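Side-chain contacts in UDP-D-quinovosamine 4-dehydrogenase (Vibrio fischeri, PDB 3NKL), which probably acts as an oxidoreductase and lyase on a UDP-sugar, the crystallised piece being a Rossmann-type domain related to CoA-binding domains, part of a longer, probably membrane-bound protein: residues Q78-K81 / K82-E86; D36-R39 / K40-K43; L101-V105 / N106-S110; Q18-N21 / M22-G26; E58-I61 / K62-I66. All blocks are in the same frame, centred on the assembly; numbering follows the deposited sequence.

Contact 1 (Q78-K81 / K82-E86)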
loop_
_atom_site.group_PDB
_atom_site.type_symbol
_atom_site.label_atom_id
_atom_site.label_comp_id
_atom_site.label_asym_id
_atom_site.label_seq_id
_atom_site.Cartn_x
_atom_site.Cartn_y
_atom_site.Cartn_z
ATOM N N GLN B 78 11.736 -3.110 -5.795
ATOM C CA GLN B 78 13.034 -3.105 -5.112
ATOM C C GLN B 78 13.798 -1.846 -5.504
ATOM O O GLN B 78 14.431 -1.220 -4.667
ATOM C CB GLN B 78 13.838 -4.372 -5.407
ATOM C CG GLN B 78 13.325 -5.589 -4.653
ATOM C CD GLN B 78 13.653 -5.537 -3.168
ATOM O OE1 GLN B 78 12.791 -5.255 -2.329
ATOM N NE2 GLN B 78 14.913 -5.804 -2.839
ATOM N N VAL B 79 13.710 -1.442 -6.767
ATOM C CA VAL B 79 14.375 -0.195 -7.167
ATOM C C VAL B 79 13.940 0.987 -6.307
ATOM O O VAL B 79 14.768 1.769 -5.808
ATOM C CB VAL B 79 14.103 0.160 -8.628
ATOM C CG1 VAL B 79 14.553 1.587 -8.889
ATOM C CG2 VAL B 79 14.833 -0.806 -9.545
ATOM N N GLN B 80 12.630 1.117 -6.124
ATOM C CA GLN B 80 12.078 2.225 -5.351
ATOM C C GLN B 80 12.412 2.110 -3.858
ATOM O O GLN B 80 12.650 3.113 -3.183
ATOM C CB GLN B 80 10.562 2.290 -5.551
ATOM C CG GLN B 80 9.877 3.392 -4.765
ATOM C CD GLN B 80 10.461 4.782 -5.029
ATOM O OE1 GLN B 80 10.589 5.599 -4.110
ATOM N NE2 GLN B 80 10.811 5.055 -6.281
ATOM N N LYS B 81 12.418 0.891 -3.335
ATOM C CA LYS B 81 12.743 0.717 -1.921
ATOM C C LYS B 81 14.183 1.146 -1.645
ATOM O O LYS B 81 14.476 1.744 -0.601
ATOM C CB LYS B 81 12.520 -0.729 -1.468
ATOM C CG LYS B 81 12.511 -0.842 0.096
ATOM C CD LYS B 81 12.338 -2.314 0.536
ATOM C CE LYS B 81 12.030 -2.403 2.050
ATOM N NZ LYS B 81 11.964 -3.795 2.546
ATOM N N LYS B 82 15.077 0.863 -2.584
ATOM C CA LYS B 82 16.484 1.270 -2.402
ATOM C C LYS B 82 16.652 2.780 -2.479
ATOM O O LYS B 82 17.450 3.373 -1.733
ATOM C CB LYS B 82 17.403 0.558 -3.403
ATOM C CG LYS B 82 17.598 -0.928 -3.068
ATOM C CD LYS B 82 18.284 -1.693 -4.219
ATOM C CE LYS B 82 18.192 -3.203 -4.016
ATOM N NZ LYS B 82 18.587 -3.989 -5.232
ATOM N N VAL B 83 15.888 3.418 -3.358
ATOM C CA VAL B 83 15.864 4.879 -3.405
ATOM C C VAL B 83 15.502 5.429 -2.028
ATOM O O VAL B 83 16.175 6.317 -1.483
ATOM C CB VAL B 83 14.839 5.382 -4.432
ATOM C CG1 VAL B 83 14.552 6.855 -4.210
ATOM C CG2 VAL B 83 15.343 5.120 -5.846
ATOM N N ILE B 84 14.433 4.883 -1.458
ATOM C CA ILE B 84 13.987 5.280 -0.128
ATOM C C ILE B 84 15.070 5.028 0.936
ATOM O O ILE B 84 15.382 5.904 1.755
ATOM C CB ILE B 84 12.684 4.548 0.236
ATOM C CG1 ILE B 84 11.522 5.085 -0.633
ATOM C CG2 ILE B 84 12.393 4.676 1.750
ATOM C CD1 ILE B 84 10.232 4.295 -0.455
ATOM N N ILE B 85 15.660 3.844 0.905
ATOM C CA ILE B 85 16.626 3.466 1.941
ATOM C C ILE B 85 17.837 4.375 1.875
ATOM O O ILE B 85 18.325 4.849 2.901
ATOM C CB ILE B 85 17.093 2.001 1.796
ATOM C CG1 ILE B 85 15.972 1.030 2.206
ATOM C CG2 ILE B 85 18.333 1.743 2.662
ATOM C CD1 ILE B 85 16.158 -0.412 1.655
ATOM N N GLU B 86 18.325 4.638 0.674
ATOM C CA GLU B 86 19.498 5.501 0.545
ATOM C C GLU B 86 19.208 6.936 0.980
ATOM O O GLU B 86 20.063 7.593 1.583
ATOM C CB GLU B 86 20.065 5.440 -0.882
ATOM C CG GLU B 86 20.576 4.034 -1.223
ATOM C CD GLU B 86 21.290 3.944 -2.569
ATOM O OE1 GLU B 86 22.152 4.804 -2.870
ATOM O OE2 GLU B 86 20.997 2.995 -3.321
#
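Gln80 and Ile84 meet one helical turn apart, the amide oxygen OE1 of Gln80 lying 3.6 Å from CG1 of Ile84 and a little farther from its CD1. Gln80 reaches this place because CG stands anti to the backbone N (chi1 179°) and the chain then bends at chi2 (55°), which folds the amide back along the helix towards Ile84. The same methylene CG1 of Ile84 also rests 3.4 Å from Gln80 O, so the isoleucine sits against both the backbone and the side-chain oxygen of one residue. A second pair repeats the spacing with different chemistry: CD1 of Ile85 touches CG of Lys81 at 4.0 Å, while CG1 of Ile85 lies 3.3 Å from Lys81 O. The lysine runs on fully extended past this contact and delivers NZ to the hydroxyl of Thr97. Lys82 lays its CG 3.6 Å from Gln78 O before its own extended chain heads to the surface. Beneath these contacts run four i to i+4 backbone bonds, from Lys82 N to Gln78 O through Ile85 N to Lys81 O at 2.8 Å. Farther out, Lys40 of the second subunit makes a weak hydrogen bond to Gln80 OE1, and Ile84 and Ile85 both pack on Leu71. Helix 78-89, to which all of this belongs, is the crossover between the parallel strands 68-71 and 94-97, a beta-alpha-beta unit of the Rossmann-type fold.

Contact 2 (D36-R39 / K40-K43). With SO4 (sulfate ion), chain J.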
loop_
_atom_site.group_PDB
_atom_site.type_symbol
_atom_site.label_atom_id
_atom_site.label_comp_id
_atom_site.label_asym_id
_atom_site.label_seq_id
_atom_site.Cartn_x
_atom_site.Cartn_y
_atom_site.Cartn_z
ATOM N N ASP B 36 4.951 9.555 3.479
ATOM C CA ASP B 36 4.388 8.870 2.299
ATOM C C ASP B 36 4.651 9.663 1.016
ATOM O O ASP B 36 4.484 10.884 0.995
ATOM C CB ASP B 36 2.885 8.644 2.474
ATOM C CG ASP B 36 2.337 7.573 1.513
ATOM O OD1 ASP B 36 2.077 6.439 1.966
ATOM O OD2 ASP B 36 2.181 7.865 0.308
ATOM N N ASP B 37 5.065 8.960 -0.039
ATOM C CA ASP B 37 5.391 9.573 -1.326
ATOM C C ASP B 37 4.156 10.160 -2.007
ATOM O O ASP B 37 4.275 10.934 -2.949
ATOM C CB ASP B 37 6.018 8.541 -2.275
ATOM C CG ASP B 37 7.374 8.038 -1.796
ATOM O OD1 ASP B 37 8.127 8.825 -1.187
ATOM O OD2 ASP B 37 7.699 6.852 -2.044
ATOM N N ASP B 38 2.968 9.784 -1.543
ATOM C CA ASP B 38 1.724 10.226 -2.195
ATOM C C ASP B 38 1.337 11.640 -1.750
ATOM O O ASP B 38 0.779 11.841 -0.674
ATOM C CB ASP B 38 0.592 9.223 -1.917
ATOM C CG ASP B 38 -0.705 9.544 -2.676
ATOM O OD1 ASP B 38 -0.871 10.678 -3.178
ATOM O OD2 ASP B 38 -1.568 8.644 -2.750
ATOM N N ARG B 39 1.647 12.622 -2.585
ATOM C CA ARG B 39 1.312 14.012 -2.290
ATOM C C ARG B 39 -0.148 14.207 -1.897
ATOM O O ARG B 39 -0.472 15.117 -1.135
ATOM C CB ARG B 39 1.642 14.900 -3.485
ATOM C CG ARG B 39 3.124 15.081 -3.707
ATOM C CD ARG B 39 3.394 15.822 -5.001
ATOM N NE ARG B 39 4.817 16.074 -5.191
ATOM C CZ ARG B 39 5.329 16.670 -6.261
ATOM N NH1 ARG B 39 4.529 17.075 -7.239
ATOM N NH2 ARG B 39 6.638 16.861 -6.354
ATOM N N LYS B 40 -1.032 13.360 -2.417
ATOM C CA LYS B 40 -2.445 13.439 -2.053
ATOM C C LYS B 40 -2.653 13.234 -0.551
ATOM O O LYS B 40 -3.660 13.674 0.010
ATOM C CB LYS B 40 -3.271 12.417 -2.841
ATOM C CG LYS B 40 -3.325 12.678 -4.346
ATOM C CD LYS B 40 -4.079 11.574 -5.077
ATOM C CE LYS B 40 -4.089 11.812 -6.582
ATOM N NZ LYS B 40 -4.762 10.708 -7.327
ATOM N N LYS B 41 -1.699 12.562 0.093
ATOM C CA LYS B 41 -1.800 12.265 1.520
ATOM C C LYS B 41 -1.078 13.284 2.409
ATOM O O LYS B 41 -1.153 13.207 3.637
ATOM C CB LYS B 41 -1.263 10.852 1.813
ATOM C CG LYS B 41 -2.062 9.742 1.142
ATOM C CD LYS B 41 -1.650 8.361 1.655
ATOM C CE LYS B 41 -2.533 7.285 1.029
ATOM N NZ LYS B 41 -2.316 5.932 1.614
ATOM N N HIS B 42 -0.366 14.224 1.796
ATOM C CA HIS B 42 0.429 15.162 2.572
ATOM C C HIS B 42 -0.444 15.952 3.535
ATOM O O HIS B 42 -1.480 16.503 3.159
ATOM C CB HIS B 42 1.230 16.098 1.671
ATOM C CG HIS B 42 2.062 17.091 2.424
ATOM N ND1 HIS B 42 3.109 16.722 3.240
ATOM C CD2 HIS B 42 2.004 18.444 2.480
ATOM C CE1 HIS B 42 3.659 17.801 3.768
ATOM N NE2 HIS B 42 3.006 18.860 3.321
ATOM N N LYS B 43 -0.019 15.971 4.787
ATOM C CA LYS B 43 -0.726 16.647 5.861
ATOM C C LYS B 43 -2.143 16.143 6.138
ATOM O O LYS B 43 -2.913 16.828 6.799
ATOM C CB LYS B 43 -0.685 18.163 5.662
ATOM C CG LYS B 43 0.693 18.743 5.988
ATOM C CD LYS B 43 0.784 20.246 5.716
ATOM C CE LYS B 43 2.025 20.834 6.377
ATOM N NZ LYS B 43 2.351 22.200 5.887
HETATM S S SO4 J . 4.191 22.194 1.790
HETATM O O1 SO4 J . 3.463 21.943 3.032
HETATM O O2 SO4 J . 3.651 23.406 1.182
HETATM O O3 SO4 J . 5.621 22.377 2.040
HETATM O O4 SO4 J . 4.007 21.066 0.881
HETATM O O HOH W 1 -0.036 5.376 0.322
#
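Lys41 N donates to Asp38 O at 2.7 Å, from above the carbonyl plane, and Lys40 N to Asp38 OD1 at 2.8 Å, a bent bond (135° at the hydrogen) that meets the anti side from 34° out of the carboxylate plane. Asp38 thus holds two successive amides, one through its backbone, one through its side chain, which CG anti to the backbone N (chi1 -174°) brings forward. His42 N bonds to Arg39 O at 3.1 Å. One water bridges Asp36 OD1 and Lys41 NZ, which at 4.4 Å are too far apart for a salt bridge. Lys41 NZ also bonds Ala12 O and Ser75 OG of the second subunit. His42 NE2 and Lys43 NZ converge on O1 of a sulfate, probably from the crystallisation liquor, each at 3.1 Å, O1 at the His42 ring edge in its plane; Tyr56 OH binds the same ion, and Arg53 N the other ring nitrogen. CD of Lys41 lies 4.1 Å from Asp36 CG, and CG of Lys43 sits over one face of the His42 ring. Asp36 OD2, through its anti lone pair, accepts from Asp38 N, an Asx turn between strand 29-35 and this loop's 3-10 segment, beside the apparent Rossmann-type glycine-rich turn.

Contact 3 (L101-V105 / N106-S110)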
loop_
_atom_site.group_PDB
_atom_site.type_symbol
_atom_site.label_atom_id
_atom_site.label_comp_id
_atom_site.label_asym_id
_atom_site.label_seq_id
_atom_site.Cartn_x
_atom_site.Cartn_y
_atom_site.Cartn_z
ATOM N N LEU B 101 6.328 -8.506 0.907
ATOM C CA LEU B 101 4.925 -8.756 0.637
ATOM C C LEU B 101 4.553 -10.239 0.682
ATOM O O LEU B 101 3.579 -10.627 1.328
ATOM C CB LEU B 101 4.535 -8.161 -0.721
ATOM C CG LEU B 101 3.011 -8.165 -0.625
ATOM C CD1 LEU B 101 2.400 -6.764 -0.538
ATOM C CD2 LEU B 101 2.356 -9.067 -1.631
ATOM N N ASP B 102 5.332 -11.070 0.006
ATOM C CA ASP B 102 4.950 -12.468 -0.155
ATOM C C ASP B 102 4.988 -13.185 1.187
ATOM O O ASP B 102 4.277 -14.162 1.381
ATOM C CB ASP B 102 5.842 -13.185 -1.176
ATOM C CG ASP B 102 5.466 -12.848 -2.629
ATOM O OD1 ASP B 102 4.282 -12.547 -2.914
ATOM O OD2 ASP B 102 6.363 -12.879 -3.490
ATOM N N ASP B 103 5.791 -12.679 2.121
ATOM C CA ASP B 103 5.858 -13.280 3.459
ATOM C C ASP B 103 4.733 -12.784 4.352
ATOM O O ASP B 103 4.432 -13.387 5.384
ATOM C CB ASP B 103 7.224 -13.043 4.128
ATOM C CG ASP B 103 8.348 -13.761 3.394
ATOM O OD1 ASP B 103 8.100 -14.893 2.931
ATOM O OD2 ASP B 103 9.454 -13.193 3.252
ATOM N N LEU B 104 4.109 -11.684 3.969
ATOM C CA LEU B 104 2.969 -11.191 4.731
ATOM C C LEU B 104 1.679 -11.890 4.326
ATOM O O LEU B 104 0.761 -12.045 5.129
ATOM C CB LEU B 104 2.783 -9.701 4.510
ATOM C CG LEU B 104 3.930 -8.855 5.035
ATOM C CD1 LEU B 104 3.629 -7.398 4.713
ATOM C CD2 LEU B 104 4.031 -9.077 6.528
ATOM N N VAL B 105 1.591 -12.295 3.073
ATOM C CA VAL B 105 0.270 -12.682 2.544
ATOM C C VAL B 105 -0.226 -14.004 3.144
ATOM O O VAL B 105 -1.378 -14.119 3.570
ATOM C CB VAL B 105 0.223 -12.678 0.984
ATOM C CG1 VAL B 105 1.201 -13.661 0.417
ATOM C CG2 VAL B 105 -1.202 -12.975 0.490
ATOM N N ASN B 106 0.660 -14.988 3.195
ATOM C CA ASN B 106 0.346 -16.282 3.787
ATOM C C ASN B 106 0.464 -16.254 5.317
ATOM O O ASN B 106 0.363 -17.284 5.983
ATOM C CB ASN B 106 1.271 -17.355 3.202
ATOM C CG ASN B 106 2.761 -17.012 3.362
ATOM O OD1 ASN B 106 3.131 -15.876 3.681
ATOM N ND2 ASN B 106 3.617 -18.003 3.131
ATOM N N GLY B 107 0.678 -15.062 5.865
ATOM C CA GLY B 107 0.930 -14.900 7.285
ATOM C C GLY B 107 2.158 -15.635 7.794
ATOM O O GLY B 107 2.274 -15.873 8.992
ATOM N N LYS B 108 3.085 -16.005 6.912
ATOM C CA LYS B 108 4.320 -16.626 7.387
ATOM C C LYS B 108 5.037 -15.710 8.402
ATOM O O LYS B 108 5.441 -16.148 9.463
ATOM C CB LYS B 108 5.270 -16.936 6.240
ATOM C CG LYS B 108 6.425 -17.819 6.665
ATOM C CD LYS B 108 7.681 -17.561 5.857
ATOM C CE LYS B 108 8.477 -18.844 5.708
ATOM N NZ LYS B 108 8.285 -19.749 6.883
ATOM N N LEU B 109 5.184 -14.437 8.061
ATOM C CA LEU B 109 5.865 -13.496 8.950
ATOM C C LEU B 109 4.866 -12.417 9.367
ATOM O O LEU B 109 3.967 -12.079 8.611
ATOM C CB LEU B 109 7.069 -12.863 8.249
ATOM C CG LEU B 109 8.197 -13.777 7.772
ATOM C CD1 LEU B 109 9.322 -12.940 7.171
ATOM C CD2 LEU B 109 8.755 -14.640 8.941
ATOM N N SER B 110 5.037 -11.874 10.563
ATOM C CA SER B 110 4.166 -10.809 11.058
ATOM C C SER B 110 4.690 -9.441 10.630
ATOM O O SER B 110 5.896 -9.245 10.498
ATOM C CB SER B 110 4.125 -10.865 12.589
ATOM O OG SER B 110 3.635 -9.655 13.128
HETATM O O HOH W 2 1.301 -11.650 8.058
#
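Leu104 O is held by two donors, Gly107 N at 3.1 Å and a water at 3.0 Å. The amide of Gly107 comes from well above the carbonyl plane, and the bond closes a type I-like turn by which the chain leaves the short helix 101-105. The water passes its other hydrogen to Leu109 O (2.8 Å) and so ties the turn to the extended loop beyond it. Gly107 itself takes a left-handed backbone conformation (phi 60°), which swings the chain round to bring Leu109 N back onto Asp103 O. That bond is 3.0 Å long and almost straight, 170° at the hydrogen. Above it the side chains of Asp103 and Leu109 run side by side and point the same way, with CD1 of Leu109 against CB and OD2 of the aspartate. Lys108 lies alongside Asp103 too, but it meets the carboxylate through its methylene CD, its NZ staying 6.3 Å from Asp103 OD1. Across the dimer, Asp102 OD1 bonds to Gln47 of the second subunit, and Val105 packs on Asn21 there. Leu104 also rests on Pro99 and Ile111 of its own chain. On this side its methyl CD2 comes to 3.7 Å from Leu109 O.

Contact 4 (Q18-N21 / M22-G26)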
loop_
_atom_site.group_PDB
_atom_site.type_symbol
_atom_site.label_atom_id
_atom_site.label_comp_id
_atom_site.label_asym_id
_atom_site.label_seq_id
_atom_site.Cartn_x
_atom_site.Cartn_y
_atom_site.Cartn_z
ATOM N N GLN B 18 -1.193 -0.673 10.060
ATOM C CA GLN B 18 -1.167 -1.831 10.945
ATOM C C GLN B 18 0.086 -1.829 11.801
ATOM O O GLN B 18 0.032 -2.116 12.999
ATOM C CB GLN B 18 -1.237 -3.132 10.148
ATOM C CG GLN B 18 -2.523 -3.330 9.404
ATOM C CD GLN B 18 -2.498 -4.633 8.653
ATOM O OE1 GLN B 18 -2.593 -5.698 9.261
ATOM N NE2 GLN B 18 -2.309 -4.566 7.338
ATOM N N LEU B 19 1.222 -1.493 11.197
ATOM C CA LEU B 19 2.442 -1.384 11.997
ATOM C C LEU B 19 2.268 -0.378 13.117
ATOM O O LEU B 19 2.633 -0.643 14.271
ATOM C CB LEU B 19 3.639 -0.998 11.133
ATOM C CG LEU B 19 4.984 -0.840 11.851
ATOM C CD1 LEU B 19 5.453 -2.159 12.427
ATOM C CD2 LEU B 19 6.019 -0.295 10.855
ATOM N N ALA B 20 1.725 0.786 12.799
ATOM C CA ALA B 20 1.609 1.819 13.822
ATOM C C ALA B 20 0.777 1.309 15.007
ATOM O O ALA B 20 1.041 1.669 16.144
ATOM C CB ALA B 20 1.030 3.107 13.250
ATOM N N ASN B 21 -0.212 0.455 14.743
ATOM C CA ASN B 21 -0.987 -0.163 15.836
ATOM C C ASN B 21 -0.193 -1.206 16.604
ATOM O O ASN B 21 -0.270 -1.276 17.827
ATOM C CB ASN B 21 -2.262 -0.818 15.308
ATOM C CG ASN B 21 -3.295 0.188 14.882
ATOM O OD1 ASN B 21 -4.242 -0.148 14.171
ATOM N ND2 ASN B 21 -3.126 1.428 15.313
HETATM N N MSE B 22 0.530 -2.045 15.871
HETATM C CA MSE B 22 1.474 -2.974 16.464
HETATM C C MSE B 22 2.291 -2.184 17.483
HETATM O O MSE B 22 2.289 -2.487 18.680
HETATM C CB MSE B 22 2.411 -3.517 15.384
HETATM C CG MSE B 22 2.882 -4.951 15.576
HETATM SE SE MSE B 22 1.577 -6.139 14.784
HETATM C CE MSE B 22 1.545 -5.365 12.995
ATOM N N LEU B 23 2.967 -1.145 16.997
ATOM C CA LEU B 23 3.869 -0.323 17.838
ATOM C C LEU B 23 3.166 0.422 18.975
ATOM O O LEU B 23 3.614 0.390 20.128
ATOM C CB LEU B 23 4.591 0.716 16.977
ATOM C CG LEU B 23 5.318 0.198 15.736
ATOM C CD1 LEU B 23 6.108 1.310 15.097
ATOM C CD2 LEU B 23 6.242 -0.968 16.077
ATOM N N ARG B 24 2.102 1.143 18.635
ATOM C CA ARG B 24 1.475 2.063 19.580
ATOM C C ARG B 24 0.925 1.334 20.787
ATOM O O ARG B 24 0.909 1.876 21.892
ATOM C CB ARG B 24 0.367 2.872 18.915
ATOM C CG ARG B 24 0.600 4.363 18.955
ATOM C CD ARG B 24 -0.716 5.092 18.899
ATOM N NE ARG B 24 -1.538 4.566 17.820
ATOM C CZ ARG B 24 -1.332 4.848 16.543
ATOM N NH1 ARG B 24 -2.117 4.335 15.608
ATOM N NH2 ARG B 24 -0.333 5.647 16.205
ATOM N N GLN B 25 0.477 0.104 20.575
ATOM C CA GLN B 25 0.012 -0.733 21.669
ATOM C C GLN B 25 1.218 -1.227 22.454
ATOM O O GLN B 25 1.119 -1.535 23.640
ATOM C CB GLN B 25 -0.784 -1.932 21.141
ATOM C CG GLN B 25 0.084 -3.090 20.638
ATOM C CD GLN B 25 -0.735 -4.246 20.085
ATOM O OE1 GLN B 25 -1.917 -4.384 20.390
ATOM N NE2 GLN B 25 -0.105 -5.081 19.267
ATOM N N GLY B 26 2.359 -1.299 21.778
ATOM C CA GLY B 26 3.570 -1.847 22.363
ATOM C C GLY B 26 4.363 -0.871 23.215
ATOM O O GLY B 26 3.996 0.304 23.360
#
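Met22, a selenomethionine in the crystal, bonds through its N to Gln18 O and sets its CB 4.5 Å from CD1 of Leu19, a loose apolar touch. Leu23 is much closer packed. Its N points nearly along the C=O axis of Leu19 at 2.8 Å, its CG sits 3.2 Å from the same oxygen, and its CD2 meets Leu19 CD1 at 3.9 Å. The two leucines cross at a slant, Leu19 with CG anti to the backbone N (chi1 180°), Leu23 with it anti to the carbonyl carbon. Both also pack on Ile9. Arg24 bonds its N to Ala20 O and curls back, with an eclipsed first torsion and a bend at chi3 (-49°), so that one face of the guanidinium lies over that same carbonyl oxygen, 4.0 Å above the plane. CB of Ala20 stands 4.1 Å from each terminal nitrogen, NH1 and NH2. Beside it, ND2 of Asn21 comes within 3.1 Å of Arg24 NH1, two donors that do not bond each other, the amide and guanidinium planes turned 77° apart; Gln47 OE1 draws in ND2 with a weak hydrogen bond. Gln25 continues the helix with its N on Asn21 O at 3.2 Å. At Gly26 the helix runs out: its N keeps weak bonds to Met22 O and Leu23 O, while its own O receives Lys4 NZ. Helix 14-25 is the first crossover of the domain, joining strand 5-10 to strand 29-35 in the beta-alpha-beta unit with which a Rossmann-type fold begins.

Contact 5 (E58-I61 / K62-I66)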
loop_
_atom_site.group_PDB
_atom_site.type_symbol
_atom_site.label_atom_id
_atom_site.label_comp_id
_atom_site.label_asym_id
_atom_site.label_seq_id
_atom_site.Cartn_x
_atom_site.Cartn_y
_atom_site.Cartn_z
ATOM N N GLU B 58 13.872 15.635 6.936
ATOM C CA GLU B 58 14.903 16.314 7.718
ATOM C C GLU B 58 14.329 17.074 8.892
ATOM O O GLU B 58 14.815 16.952 10.017
ATOM C CB GLU B 58 15.727 17.239 6.830
ATOM C CG GLU B 58 16.730 16.477 5.992
ATOM C CD GLU B 58 16.947 17.085 4.623
ATOM O OE1 GLU B 58 16.697 16.388 3.614
ATOM O OE2 GLU B 58 17.367 18.260 4.558
ATOM N N ARG B 59 13.281 17.850 8.646
ATOM C CA ARG B 59 12.745 18.685 9.702
ATOM C C ARG B 59 12.065 17.886 10.812
ATOM O O ARG B 59 12.087 18.294 11.961
ATOM C CB ARG B 59 11.821 19.775 9.141
ATOM C CG ARG B 59 10.485 19.301 8.609
ATOM C CD ARG B 59 9.763 20.442 7.855
ATOM N NE ARG B 59 10.317 20.640 6.513
ATOM C CZ ARG B 59 9.812 21.462 5.594
ATOM N NH1 ARG B 59 8.730 22.187 5.863
ATOM N NH2 ARG B 59 10.390 21.558 4.402
ATOM N N LEU B 60 11.463 16.751 10.473
ATOM C CA LEU B 60 10.804 15.910 11.478
ATOM C C LEU B 60 11.835 15.163 12.308
ATOM O O LEU B 60 11.699 15.035 13.525
ATOM C CB LEU B 60 9.857 14.903 10.798
ATOM C CG LEU B 60 8.576 15.486 10.183
ATOM C CD1 LEU B 60 7.886 14.439 9.291
ATOM C CD2 LEU B 60 7.627 15.987 11.271
ATOM N N ILE B 61 12.873 14.664 11.647
ATOM C CA ILE B 61 13.925 13.940 12.357
ATOM C C ILE B 61 14.574 14.871 13.382
ATOM O O ILE B 61 14.752 14.508 14.536
ATOM C CB ILE B 61 14.979 13.400 11.373
ATOM C CG1 ILE B 61 14.440 12.145 10.671
ATOM C CG2 ILE B 61 16.299 13.116 12.096
ATOM C CD1 ILE B 61 15.336 11.677 9.518
ATOM N N LYS B 62 14.879 16.089 12.953
ATOM C CA LYS B 62 15.486 17.100 13.819
ATOM C C LYS B 62 14.528 17.558 14.921
ATOM O O LYS B 62 14.919 17.678 16.075
ATOM C CB LYS B 62 15.964 18.296 12.975
ATOM C CG LYS B 62 16.439 19.513 13.766
ATOM C CD LYS B 62 16.828 20.654 12.824
ATOM C CE LYS B 62 17.171 21.938 13.575
ATOM N NZ LYS B 62 17.240 23.121 12.663
ATOM N N LYS B 63 13.267 17.788 14.572
ATOM C CA LYS B 63 12.294 18.304 15.537
ATOM C C LYS B 63 12.024 17.315 16.668
ATOM O O LYS B 63 11.862 17.710 17.827
ATOM C CB LYS B 63 10.974 18.664 14.843
ATOM C CG LYS B 63 9.845 19.053 15.796
ATOM C CD LYS B 63 8.595 19.488 15.032
ATOM C CE LYS B 63 7.552 20.112 15.954
ATOM N NZ LYS B 63 6.374 20.643 15.199
ATOM N N HIS B 64 11.992 16.031 16.331
ATOM C CA HIS B 64 11.633 14.996 17.292
ATOM C C HIS B 64 12.813 14.136 17.735
ATOM O O HIS B 64 12.617 13.118 18.397
ATOM C CB HIS B 64 10.559 14.089 16.678
ATOM C CG HIS B 64 9.282 14.801 16.368
ATOM N ND1 HIS B 64 8.357 15.128 17.337
ATOM C CD2 HIS B 64 8.776 15.255 15.196
ATOM C CE1 HIS B 64 7.336 15.755 16.777
ATOM N NE2 HIS B 64 7.562 15.838 15.478
ATOM N N CYS B 65 14.027 14.536 17.360
ATOM C CA CYS B 65 15.228 13.760 17.671
ATOM C C CYS B 65 15.050 12.282 17.331
ATOM O O CYS B 65 15.255 11.411 18.176
ATOM C CB CYS B 65 15.598 13.918 19.148
ATOM S SG CYS B 65 15.929 15.641 19.604
ATOM N N ILE B 66 14.652 12.017 16.087
ATOM C CA ILE B 66 14.396 10.655 15.622
ATOM C C ILE B 66 15.689 10.015 15.107
ATOM O O ILE B 66 16.385 10.598 14.293
ATOM C CB ILE B 66 13.302 10.655 14.527
ATOM C CG1 ILE B 66 11.924 10.850 15.183
ATOM C CG2 ILE B 66 13.331 9.332 13.733
ATOM C CD1 ILE B 66 10.920 11.516 14.317
#
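Leu60 and His64 lie side by side and point the same way, since each has CG anti to its carbonyl carbon (chi1 -71° and -63°). Their contact runs from CD2 of the leucine to CD2 of the histidine at 4.2 Å. Leu60 O lies at the edge of the His64 ring, close to its plane, 3.4 Å from CD2 of His64. That oxygen accepts His64 N at 3.0 Å, so one carbonyl meets both the amide and the ring edge of the same residue. The CG methylene of Lys63 covers one ring face, offset towards the rim. Ile66 comes at the helix from the other direction. Its CB bond points back at the preceding turn, placing CB 4.3 Å from CG1 of Ile61 and CD1 3.7 Å from Leu60 O. Ile61 answers with its CG2 branch, 3.3 Å from Ile66 O. What pins this return is Ile66 N on Ile61 O, a 2.9 Å bond in the carbonyl plane and on a lone pair. Outside, Leu60 packs on Ile35 and His64 on Ile32, both from strand 29-35, and Ile61 reaches Leu91 and Val93. Cys65, through which an interchain disulfide has been observed, lies on the exposed bend (phi 48°). With its positive phi and two bonds back into the last turn, one of them Ile66 N to Ile61 O, this is a Schellman motif, ending helix 57-64 and steering the chain towards strand 68-71.

In the fold
Along the chain the order is contact 4, contact 2, contact 5, contact 1, contact 3, each closing before the next opens. Contacts 4 and 1 lie on crossover helices 14-25 and 78-89, on opposite sides of the chain's centre, with their own centres about 24 Å apart. Contact 2, in the loop after strand 29-35, touches contact 1 through Asp37, which meets Gln80 and Ile84. Contact 5, on helix 57-64, stays about 6 Å from contact 2 at nearest atoms. Contact 3 lies about 31 Å from contact 5, centre to centre. Contacts 1, 2, 3 and 4 all reach the second subunit, so the dimer interface draws on several separate parts of this Rossmann-type domain.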